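Local coordinates for programmed Cell Death Protein 5 Homolog (Leishmania major, PDB 6VMT), which probably binds DNA, as a helical protein of the PDCD5 family, at residues E50-I55 / A65-I70. Residues are numbered along the deposited sequence; the frame is centred on the assembly and turned at random.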
loop_
_atom_site.group_PDB
_atom_site.type_symbol
_atom_site.label_atom_id
_atom_site.label_comp_id
_atom_site.label_asym_id
_atom_site.label_seq_id
_atom_site.Cartn_x
_atom_site.Cartn_y
_atom_site.Cartn_z
ATOM N N GLU A 50 10.908 6.128 4.790
ATOM C CA GLU A 50 10.889 6.210 6.280
ATOM C C GLU A 50 9.712 7.090 6.728
ATOM O O GLU A 50 8.873 6.650 7.550
ATOM C CB GLU A 50 12.208 6.777 6.803
ATOM C CG GLU A 50 13.393 5.897 6.456
ATOM C CD GLU A 50 14.726 6.353 7.018
ATOM O OE1 GLU A 50 14.734 6.917 8.134
ATOM O OE2 GLU A 50 15.751 6.141 6.334
ATOM N N ARG A 51 9.659 8.295 6.186
ATOM C CA ARG A 51 8.618 9.293 6.503
ATOM C C ARG A 51 7.253 8.620 6.420
ATOM O O ARG A 51 6.427 8.846 7.305
ATOM C CB ARG A 51 8.723 10.476 5.541
ATOM C CG ARG A 51 7.628 11.510 5.733
ATOM C CD ARG A 51 7.755 12.687 4.793
ATOM N NE ARG A 51 8.806 13.605 5.200
ATOM C CZ ARG A 51 8.706 14.503 6.170
ATOM N NH1 ARG A 51 7.593 14.622 6.873
ATOM N NH2 ARG A 51 9.734 15.281 6.439
ATOM N N LEU A 52 7.017 7.824 5.389
ATOM C CA LEU A 52 5.675 7.242 5.129
ATOM C C LEU A 52 5.335 6.220 6.217
ATOM O O LEU A 52 4.151 6.130 6.592
ATOM C CB LEU A 52 5.688 6.579 3.750
ATOM C CG LEU A 52 5.210 7.429 2.584
ATOM C CD1 LEU A 52 5.445 6.671 1.293
ATOM C CD2 LEU A 52 3.735 7.778 2.729
ATOM N N LYS A 53 6.328 5.441 6.653
ATOM C CA LYS A 53 6.155 4.388 7.683
ATOM C C LYS A 53 6.085 5.092 9.037
ATOM O O LYS A 53 5.212 4.742 9.850
ATOM C CB LYS A 53 7.268 3.344 7.563
ATOM C CG LYS A 53 7.260 2.593 6.234
ATOM C CD LYS A 53 7.836 1.191 6.286
ATOM C CE LYS A 53 7.475 0.357 5.074
ATOM N NZ LYS A 53 7.948 -1.038 5.223
ATOM N N ARG A 54 6.912 6.117 9.224
ATOM C CA ARG A 54 6.892 6.964 10.443
ATOM C C ARG A 54 5.483 7.508 10.703
ATOM O O ARG A 54 5.088 7.518 11.869
ATOM C CB ARG A 54 7.866 8.129 10.289
ATOM C CG ARG A 54 8.569 8.511 11.576
ATOM C CD ARG A 54 9.702 9.432 11.194
ATOM N NE ARG A 54 9.199 10.612 10.505
ATOM C CZ ARG A 54 9.909 11.353 9.662
ATOM N NH1 ARG A 54 11.156 11.025 9.388
ATOM N NH2 ARG A 54 9.376 12.414 9.077
ATOM N N ILE A 55 4.783 7.961 9.661
ATOM C CA ILE A 55 3.414 8.564 9.728
ATOM C C ILE A 55 2.354 7.460 9.758
ATOM O O ILE A 55 1.223 7.730 10.207
ATOM C CB ILE A 55 3.174 9.505 8.533
ATOM C CG1 ILE A 55 4.171 10.666 8.514
ATOM C CG2 ILE A 55 1.737 10.005 8.506
ATOM C CD1 ILE A 55 3.919 11.735 9.564
ATOM N N ALA A 65 -2.991 6.203 1.771
ATOM C CA ALA A 65 -3.638 6.927 0.642
ATOM C C ALA A 65 -2.572 7.466 -0.328
ATOM O O ALA A 65 -2.840 7.547 -1.536
ATOM C CB ALA A 65 -4.541 8.025 1.146
ATOM N N VAL A 66 -1.392 7.815 0.176
ATOM C CA VAL A 66 -0.280 8.370 -0.647
ATOM C C VAL A 66 0.326 7.232 -1.472
ATOM O O VAL A 66 0.407 7.382 -2.691
ATOM C CB VAL A 66 0.762 9.063 0.253
ATOM C CG1 VAL A 66 2.113 9.195 -0.422
ATOM C CG2 VAL A 66 0.269 10.421 0.709
ATOM N N GLU A 67 0.752 6.158 -0.802
ATOM C CA GLU A 67 1.311 4.934 -1.410
ATOM C C GLU A 67 0.383 4.505 -2.547
ATOM O O GLU A 67 0.856 4.350 -3.654
ATOM C CB GLU A 67 1.469 3.865 -0.333
ATOM C CG GLU A 67 2.560 4.136 0.716
ATOM C CD GLU A 67 2.700 3.037 1.782
ATOM O OE1 GLU A 67 1.899 2.061 1.763
ATOM O OE2 GLU A 67 3.602 3.131 2.653
ATOM N N MET A 68 -0.920 4.425 -2.334
ATOM C CA MET A 68 -1.869 4.096 -3.436
ATOM C C MET A 68 -1.634 5.064 -4.578
ATOM O O MET A 68 -1.660 4.663 -5.711
ATOM C CB MET A 68 -3.342 4.242 -3.033
ATOM C CG MET A 68 -3.996 2.955 -2.476
ATOM S SD MET A 68 -5.662 3.220 -1.708
ATOM C CE MET A 68 -6.634 3.628 -3.158
ATOM N N HIS A 69 -1.579 6.344 -4.276
ATOM C CA HIS A 69 -1.538 7.400 -5.308
ATOM C C HIS A 69 -0.207 7.312 -6.043
ATOM O O HIS A 69 -0.227 7.351 -7.272
ATOM C CB HIS A 69 -1.708 8.789 -4.702
ATOM C CG HIS A 69 -1.604 9.872 -5.723
ATOM N ND1 HIS A 69 -2.629 10.150 -6.622
ATOM C CD2 HIS A 69 -0.594 10.704 -6.025
ATOM C CE1 HIS A 69 -2.258 11.131 -7.413
ATOM N NE2 HIS A 69 -1.009 11.481 -7.062
ATOM N N ILE A 70 0.902 7.245 -5.312
ATOM C CA ILE A 70 2.262 7.217 -5.927
ATOM C C ILE A 70 2.312 6.043 -6.894
ATOM O O ILE A 70 2.769 6.211 -7.998
ATOM C CB ILE A 70 3.341 7.073 -4.859
ATOM C CG1 ILE A 70 3.515 8.358 -4.058
ATOM C CG2 ILE A 70 4.634 6.604 -5.489
ATOM C CD1 ILE A 70 4.278 8.175 -2.792
#
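Leu52 meets Val66 and Glu67 within residues 46-75, a helical stretch that doubles back on itself: segments 50-55 and 65-70 run in roughly opposite directions, the arms of a helical hairpin. Leu52 and Glu67 have the nearest CA atoms, 8.2 Å apart, and the contact buries 157 Å² in all.

The apolar evidence is a division of labour between the two Leu52 methyls. CD2 reaches Val66 CG1 at 3.8 Å, the two side chains meeting at a slant; a chi1 of 159° sets that valine methyl roughly opposite the backbone N. CD1 instead touches the aliphatic part of Glu67, 3.9 Å from its CG. Beyond the arms, Leu52 also packs on Val88 and Val66 on Leu91, so helix 85-103 closes over this seam as the third member of a helical bundle, while Glu67 leans on Lys36 and Leu40 of helix 12-43.

Polar links between the segments are absent: no hydrogen bond crosses, and Lys53 NZ lies 6.5 Å from Glu67 OE2, too far for a salt bridge though probably still weakly attractive; its salt-bridge partner is Glu37 of helix 12-43. Nearer the bend, Leu52 O is hydrogen-bonded to Ser63 OG. Glu67 is extended beyond CG (chi2 -180°), and its side chain lies alongside that of Leu52, pointing the other way, which carries OE2 to 4.2 Å from Leu52 CB.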